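Local structure of glycoside transferase (6R2M) at residues 104-107 with 108-112; 115-119 with 120-124. The protein is probably an extracellular glycoside hydrolase linked to exopolysaccharide in Listeria monocytogenes, although its family is also generally assigned a transferase activity. All coordinates share one frame; numbering follows the deposited sequence.

How the interactions relate
Both contacts are local and lie in series along the chain, interaction 1 closing before interaction 2 opens, with their centres about 11 Å apart. Helix 100-116 is common to them: interaction 1 is a run of its interior, while interaction 2 takes its last residues, the turn after it and the start of helix 120-136. The second helix folds back on the first: Leu110 O lies 3.4 Å from Tyr122 CB, and further along Leu110 packs on Ala126, Thr107 on Ile129 and Phe104 on Leu130, an order that reverses between the helices. The centre of interaction 1 is about 11 Å and that of interaction 2 about 21 Å from the centre of the chain; the first is buried, the second partly buried.

Interaction 1: residues 104-107 with 108-112; sequences FRIT and EALYQ
Four successive i to i+4 hydrogen bonds join 104-107 to 108-112 inside helix 100-116, Glu108 N to Phe104 O, Ala109 N to Arg105 O, Leu110 N to Ile106 O and Tyr111 N to Thr107 O, all 2.9 to 3.0 Å long with N-H...O angles of 155° to 163°. On one side of this regular backbone, Ile106 and Leu110 lie side by side and point the same way, the methyl CG2 of Ile106 meeting CD1 of Leu110 at 4.1 Å. Another side is polar. Thr107 holds OG1 between its backbone N and carbonyl carbon (chi1 57°), which turns the hydroxyl back toward the preceding turn, where it bonds Asp103 O. The same OG1 accepts from a water at 3.0 Å, and that water also donates to Glu108 OE2 at 2.6 Å. Glu108 bends at chi2, bringing its carboxylate within range of this bridge, while its OE1 bonds Gln166 of helix 165-170. The water also lies in the plane of the Tyr111 ring, at its edge. Tyr111 sets CD2 just 3.1 Å from Thr107 O, and its hydroxyl reaches Asp127 of helix 120-136. Two donors thus serve the two carboxylate oxygens of Glu108, water at OE2 and the Gln166 amide at OE1, which should limit the rotation of the carboxylate.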
ATOM      1  N   PHE A 104       8.293   2.631  -1.790  1.00  7.90           N
ATOM      2  CA  PHE A 104       7.547   3.017  -2.990  1.00  6.11           C
ATOM      3  C   PHE A 104       6.402   3.957  -2.639  1.00  8.13           C
ATOM      4  O   PHE A 104       6.176   4.969  -3.312  1.00  6.01           O
ATOM      5  CB  PHE A 104       6.985   1.772  -3.690  1.00  6.29           C
ATOM      6  CG  PHE A 104       8.012   0.896  -4.353  1.00  5.95           C
ATOM      7  CD1 PHE A 104       9.237   1.398  -4.786  1.00  5.29           C
ATOM      8  CD2 PHE A 104       7.729  -0.455  -4.540  1.00  6.63           C
ATOM      9  CE1 PHE A 104      10.159   0.558  -5.401  1.00  8.28           C
ATOM     10  CE2 PHE A 104       8.633  -1.291  -5.146  1.00  9.24           C
ATOM     11  CZ  PHE A 104       9.859  -0.778  -5.584  1.00  7.24           C
ATOM     12  N   ARG A 105       5.657   3.626  -1.590  1.00  7.37           N
ATOM     13  CA  ARG A 105       4.516   4.449  -1.204  1.00  4.71           C
ATOM     14  C   ARG A 105       4.965   5.836  -0.764  1.00  6.34           C
ATOM     15  O   ARG A 105       4.381   6.842  -1.169  1.00  6.91           O
ATOM     16  CB  ARG A 105       3.730   3.768  -0.085  1.00  5.39           C
ATOM     17  CG  ARG A 105       2.474   4.551   0.269  1.00  8.03           C
ATOM     18  CD  ARG A 105       1.749   3.922   1.448  1.00  8.01           C
ATOM     19  NE  ARG A 105       1.345   2.544   1.158  1.00  8.72           N
ATOM     20  CZ  ARG A 105       1.945   1.464   1.640  1.00  7.53           C
ATOM     21  NH1 ARG A 105       3.016   1.563   2.428  1.00  8.62           N
ATOM     22  NH2 ARG A 105       1.475   0.264   1.325  1.00 10.29           N
ATOM     23  N   ILE A 106       6.021   5.909   0.046  1.00  5.88           N
ATOM     24  CA  ILE A 106       6.472   7.191   0.576  1.00  5.39           C
ATOM     25  C   ILE A 106       7.032   8.062  -0.543  1.00  4.37           C
ATOM     26  O   ILE A 106       6.734   9.259  -0.620  1.00  7.37           O
ATOM     27  CB  ILE A 106       7.500   6.957   1.699  1.00  7.78           C
ATOM     28  CG1 ILE A 106       6.754   6.512   2.969  1.00  6.53           C
ATOM     29  CG2 ILE A 106       8.312   8.220   1.993  1.00  9.36           C
ATOM     30  CD1 ILE A 106       7.631   5.845   4.037  1.00  5.38           C
ATOM     31  N   THR A 107       7.871   7.480  -1.414  1.00  6.22           N
ATOM     32  CA  THR A 107       8.454   8.281  -2.482  1.00  7.41           C
ATOM     33  C   THR A 107       7.390   8.727  -3.468  1.00  7.50           C
ATOM     34  O   THR A 107       7.431   9.865  -3.937  1.00  8.27           O
ATOM     35  CB  THR A 107       9.568   7.525  -3.209  1.00  8.23           C
ATOM     36  OG1 THR A 107       9.076   6.281  -3.736  1.00  8.32           O
ATOM     37  CG2 THR A 107      10.716   7.260  -2.254  1.00 12.12           C
ATOM     38  N   GLU A 108       6.394   7.873  -3.751  1.00  8.12           N
ATOM     39  CA  GLU A 108       5.283   8.307  -4.590  1.00  8.65           C
ATOM     40  C   GLU A 108       4.556   9.491  -3.967  1.00  9.98           C
ATOM     41  O   GLU A 108       4.232  10.459  -4.655  1.00  7.93           O
ATOM     42  CB  GLU A 108       4.307   7.156  -4.826  1.00 11.37           C
ATOM     43  CG  GLU A 108       4.732   6.257  -5.969  1.00 14.88           C
ATOM     44  CD  GLU A 108       4.740   7.000  -7.296  1.00 22.72           C
ATOM     45  OE1 GLU A 108       3.654   7.407  -7.755  1.00 30.59           O
ATOM     46  OE2 GLU A 108       5.827   7.189  -7.869  1.00 19.83           O
ATOM     47  N   ALA A 109       4.324   9.447  -2.657  1.00  6.85           N
ATOM     48  CA  ALA A 109       3.643  10.545  -1.992  1.00  5.73           C
ATOM     49  C   ALA A 109       4.465  11.825  -2.073  1.00  7.31           C
ATOM     50  O   ALA A 109       3.923  12.908  -2.313  1.00  9.53           O
ATOM     51  CB  ALA A 109       3.351  10.156  -0.544  1.00  9.41           C
ATOM     52  N   LEU A 110       5.787  11.708  -1.918  1.00  5.43           N
ATOM     53  CA  LEU A 110       6.658  12.871  -2.013  1.00  5.27           C
ATOM     54  C   LEU A 110       6.649  13.474  -3.408  1.00  7.87           C
ATOM     55  O   LEU A 110       6.649  14.705  -3.552  1.00  6.40           O
ATOM     56  CB  LEU A 110       8.078  12.484  -1.615  1.00  4.69           C
ATOM     57  CG  LEU A 110       8.305  12.302  -0.104  1.00  6.31           C
ATOM     58  CD1 LEU A 110       9.620  11.600   0.088  1.00  9.67           C
ATOM     59  CD2 LEU A 110       8.302  13.628   0.644  1.00  6.96           C
ATOM     60  N   TYR A 111       6.680  12.633  -4.446  1.00  7.29           N
ATOM     61  CA  TYR A 111       6.622  13.161  -5.807  1.00  9.11           C
ATOM     62  C   TYR A 111       5.318  13.911  -6.035  1.00  7.61           C
ATOM     63  O   TYR A 111       5.310  15.011  -6.602  1.00 10.08           O
ATOM     64  CB  TYR A 111       6.766  12.029  -6.824  1.00  6.85           C
ATOM     65  CG  TYR A 111       8.171  11.509  -7.014  1.00  7.48           C
ATOM     66  CD1 TYR A 111       9.218  12.357  -7.342  1.00 11.17           C
ATOM     67  CD2 TYR A 111       8.436  10.162  -6.881  1.00  6.73           C
ATOM     68  CE1 TYR A 111      10.491  11.866  -7.528  1.00  7.46           C
ATOM     69  CE2 TYR A 111       9.706   9.660  -7.056  1.00  9.83           C
ATOM     70  CZ  TYR A 111      10.722  10.519  -7.385  1.00  9.09           C
ATOM     71  OH  TYR A 111      11.990  10.013  -7.570  1.00  9.87           O
ATOM     72  N   GLN A 112       4.201  13.322  -5.609  1.00  9.43           N
ATOM     73  CA  GLN A 112       2.902  13.966  -5.792  1.00 10.67           C
ATOM     74  C   GLN A 112       2.809  15.252  -4.986  1.00  6.43           C
ATOM     75  O   GLN A 112       2.291  16.258  -5.476  1.00  8.58           O
ATOM     76  CB  GLN A 112       1.775  13.011  -5.394  1.00 14.00           C
ATOM     77  CG  GLN A 112       1.672  11.779  -6.271  1.00 17.84           C
ATOM     78  CD  GLN A 112       1.400  12.135  -7.720  1.00 25.39           C
ATOM     79  OE1 GLN A 112       2.050  11.623  -8.636  1.00 32.19           O
ATOM     80  NE2 GLN A 112       0.443  13.024  -7.932  1.00 19.16           N
TER
HETATM   81  O   HOH W   1       8.005   6.679  -6.558  1.00 18.20           O

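Interaction 2: residues 115-119 with 120-124; sequences EKFSF and PSYKK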
ATOM      1  N   GLU A 115       4.524  18.369  -6.466  1.00  8.84           N
ATOM      2  CA  GLU A 115       3.700  19.093  -7.425  1.00  9.86           C
ATOM      3  C   GLU A 115       2.538  19.782  -6.722  1.00  7.98           C
ATOM      4  O   GLU A 115       2.345  20.994  -6.863  1.00 11.32           O
ATOM      5  CB  GLU A 115       3.189  18.140  -8.506  1.00 12.21           C
ATOM      6  CG  GLU A 115       4.301  17.481  -9.295  1.00 11.53           C
ATOM      7  CD  GLU A 115       3.786  16.396 -10.222  1.00 21.43           C
ATOM      8  OE1 GLU A 115       2.595  16.020 -10.118  1.00 19.99           O
ATOM      9  OE2 GLU A 115       4.574  15.909 -11.054  1.00 21.00           O
ATOM     10  N   LYS A 116       1.794  19.025  -5.914  1.00  8.43           N
ATOM     11  CA  LYS A 116       0.597  19.560  -5.266  1.00 10.53           C
ATOM     12  C   LYS A 116       0.916  20.797  -4.433  1.00 11.60           C
ATOM     13  O   LYS A 116       0.139  21.763  -4.415  1.00 11.09           O
ATOM     14  CB  LYS A 116      -0.042  18.471  -4.396  1.00  7.95           C
ATOM     15  CG  LYS A 116      -1.344  18.883  -3.698  1.00  9.25           C
ATOM     16  CD  LYS A 116      -2.457  19.071  -4.715  1.00 11.50           C
ATOM     17  CE  LYS A 116      -3.820  19.034  -4.009  1.00 12.62           C
ATOM     18  NZ  LYS A 116      -4.934  19.226  -4.988  1.00 12.83           N
ATOM     19  N   PHE A 117       2.053  20.784  -3.733  1.00  7.76           N
ATOM     20  CA  PHE A 117       2.428  21.835  -2.797  1.00  8.61           C
ATOM     21  C   PHE A 117       3.530  22.748  -3.326  1.00  9.90           C
ATOM     22  O   PHE A 117       4.075  23.539  -2.551  1.00 12.49           O
ATOM     23  CB  PHE A 117       2.867  21.215  -1.471  1.00  8.92           C
ATOM     24  CG  PHE A 117       1.822  20.343  -0.837  1.00  7.31           C
ATOM     25  CD1 PHE A 117       0.476  20.716  -0.859  1.00  7.39           C
ATOM     26  CD2 PHE A 117       2.178  19.160  -0.207  1.00  9.05           C
ATOM     27  CE1 PHE A 117      -0.491  19.923  -0.266  1.00  9.55           C
ATOM     28  CE2 PHE A 117       1.225  18.363   0.386  1.00  6.24           C
ATOM     29  CZ  PHE A 117      -0.120  18.740   0.350  1.00  7.79           C
ATOM     30  N   SER A 118       3.881  22.635  -4.609  1.00  8.94           N
ATOM     31  CA  SER A 118       4.897  23.480  -5.255  1.00 11.96           C
ATOM     32  C   SER A 118       6.169  23.568  -4.409  1.00 10.16           C
ATOM     33  O   SER A 118       6.624  24.645  -4.015  1.00 13.57           O
ATOM     34  CB  SER A 118       4.329  24.870  -5.542  1.00 13.18           C
ATOM     35  OG  SER A 118       3.271  24.786  -6.487  1.00 17.24           O
ATOM     36  N   PHE A 119       6.750  22.400  -4.150  1.00 12.12           N
ATOM     37  CA  PHE A 119       7.857  22.273  -3.204  1.00 10.08           C
ATOM     38  C   PHE A 119       8.863  21.290  -3.783  1.00 10.10           C
ATOM     39  O   PHE A 119       8.818  20.085  -3.499  1.00  9.77           O
ATOM     40  CB  PHE A 119       7.351  21.826  -1.831  1.00  9.06           C
ATOM     41  CG  PHE A 119       8.258  22.199  -0.692  1.00  9.38           C
ATOM     42  CD1 PHE A 119       8.486  23.523  -0.378  1.00 11.26           C
ATOM     43  CD2 PHE A 119       8.845  21.221   0.089  1.00 12.18           C
ATOM     44  CE1 PHE A 119       9.297  23.867   0.683  1.00 16.33           C
ATOM     45  CE2 PHE A 119       9.661  21.561   1.159  1.00 13.57           C
ATOM     46  CZ  PHE A 119       9.893  22.886   1.449  1.00 18.43           C
ATOM     47  N   PRO A 120       9.796  21.775  -4.607  1.00  7.58           N
ATOM     48  CA  PRO A 120      10.700  20.853  -5.315  1.00  9.35           C
ATOM     49  C   PRO A 120      11.537  19.978  -4.405  1.00 10.77           C
ATOM     50  O   PRO A 120      11.944  18.885  -4.821  1.00 11.42           O
ATOM     51  CB  PRO A 120      11.584  21.801  -6.141  1.00 14.29           C
ATOM     52  CG  PRO A 120      10.736  23.008  -6.360  1.00 12.46           C
ATOM     53  CD  PRO A 120       9.929  23.164  -5.085  1.00 10.07           C
ATOM     54  N   SER A 121      11.827  20.404  -3.176  1.00 10.00           N
ATOM     55  CA  SER A 121      12.706  19.571  -2.360  1.00 10.76           C
ATOM     56  C   SER A 121      12.074  18.227  -2.001  1.00  9.54           C
ATOM     57  O   SER A 121      12.808  17.264  -1.752  1.00 10.30           O
ATOM     58  CB  SER A 121      13.163  20.318  -1.102  1.00 17.76           C
ATOM     59  OG  SER A 121      12.085  20.651  -0.258  1.00 19.15           O
ATOM     60  N   TYR A 122      10.742  18.109  -2.009  1.00  9.16           N
ATOM     61  CA  TYR A 122      10.146  16.784  -1.835  1.00  7.54           C
ATOM     62  C   TYR A 122      10.532  15.861  -2.990  1.00  7.33           C
ATOM     63  O   TYR A 122      10.757  14.662  -2.802  1.00  7.60           O
ATOM     64  CB  TYR A 122       8.616  16.882  -1.747  1.00  5.06           C
ATOM     65  CG  TYR A 122       8.057  17.514  -0.489  1.00  6.05           C
ATOM     66  CD1 TYR A 122       8.764  17.515   0.711  1.00 10.67           C
ATOM     67  CD2 TYR A 122       6.798  18.097  -0.507  1.00  8.25           C
ATOM     68  CE1 TYR A 122       8.220  18.094   1.860  1.00  8.10           C
ATOM     69  CE2 TYR A 122       6.255  18.665   0.617  1.00  6.83           C
ATOM     70  CZ  TYR A 122       6.960  18.662   1.795  1.00  9.29           C
ATOM     71  OH  TYR A 122       6.399  19.253   2.899  1.00  8.98           O
ATOM     72  N   LYS A 123      10.611  16.403  -4.191  1.00  7.15           N
ATOM     73  CA  LYS A 123      10.944  15.557  -5.358  1.00  9.05           C
ATOM     74  C   LYS A 123      12.393  15.092  -5.240  1.00  9.71           C
ATOM     75  O   LYS A 123      12.656  13.983  -5.540  1.00  8.67           O
ATOM     76  CB  LYS A 123      10.810  16.362  -6.659  1.00  9.79           C
ATOM     77  CG  LYS A 123      11.222  15.654  -7.946  1.00 19.08           C
ATOM     78  CD  LYS A 123      10.720  16.414  -9.125  1.00 24.62           C
ATOM     79  CE  LYS A 123      10.503  15.581 -10.370  1.00 22.23           C
ATOM     80  NZ  LYS A 123      11.838  15.173 -10.860  1.00 31.59           N
ATOM     81  N   LYS A 124      13.270  16.002  -4.827  1.00  9.92           N
ATOM     82  CA  LYS A 124      14.674  15.620  -4.730  1.00 10.02           C
ATOM     83  C   LYS A 124      14.900  14.634  -3.595  1.00  9.21           C
ATOM     84  O   LYS A 124      15.762  13.750  -3.706  1.00  9.95           O
ATOM     85  CB  LYS A 124      15.564  16.854  -4.551  1.00 11.62           C
ATOM     86  CG  LYS A 124      15.320  17.959  -5.571  1.00 15.43           C
ATOM     87  CD  LYS A 124      15.211  17.438  -6.991  1.00 20.58           C
ATOM     88  CE  LYS A 124      14.948  18.581  -7.984  1.00 20.57           C
ATOM     89  NZ  LYS A 124      15.109  18.139  -9.411  1.00 11.66           N
TER
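Phe119 O accepts the hydrogen bond that spans this turn, from Tyr122 N at 3.1 Å with an N-H...O angle of 147°. The bond ties Phe119 to Tyr122, which is in helix 120-136. Just before it, a Schellman motif ends helix 100-116: Ser118, with positive phi, is its C-prime residue, Ser118 N bonds Glu115 O at 3.2 Å, and Phe119 N is paired with Ser114 O. Phe119 then swings CG anti to its backbone N (chi1 -156°), which carries the ring over Tyr122. The stack is T-shaped: the Phe119 edge meets the Tyr122 face, with centroids 4.7 Å apart and planes at 62°. CD2 of Phe119 does the touching, 3.4 Å above the Tyr122 plane and over its centre. Ser121 OG comes obliquely to the same phenylalanine ring, 3.0 Å from CE2. Phe117 reaches Tyr122 differently, edge to edge, its CD2 lying 4.2 Å from CE2 near the planes of both rings. Beyond the turn, Phe69 of helix 66-79 adds another edge-to-face partner to Tyr122, and Gln70 OE1 bonds its hydroxyl. An aromatic C-H seated on one face and a hydrogen bond at the hydroxyl probably limit how far the tyrosine ring can tilt or turn. The rings thus join the turn and helix 66-79 to Tyr122, which itself packs on Leu110, Ala113 and Ser114 of helix 100-116.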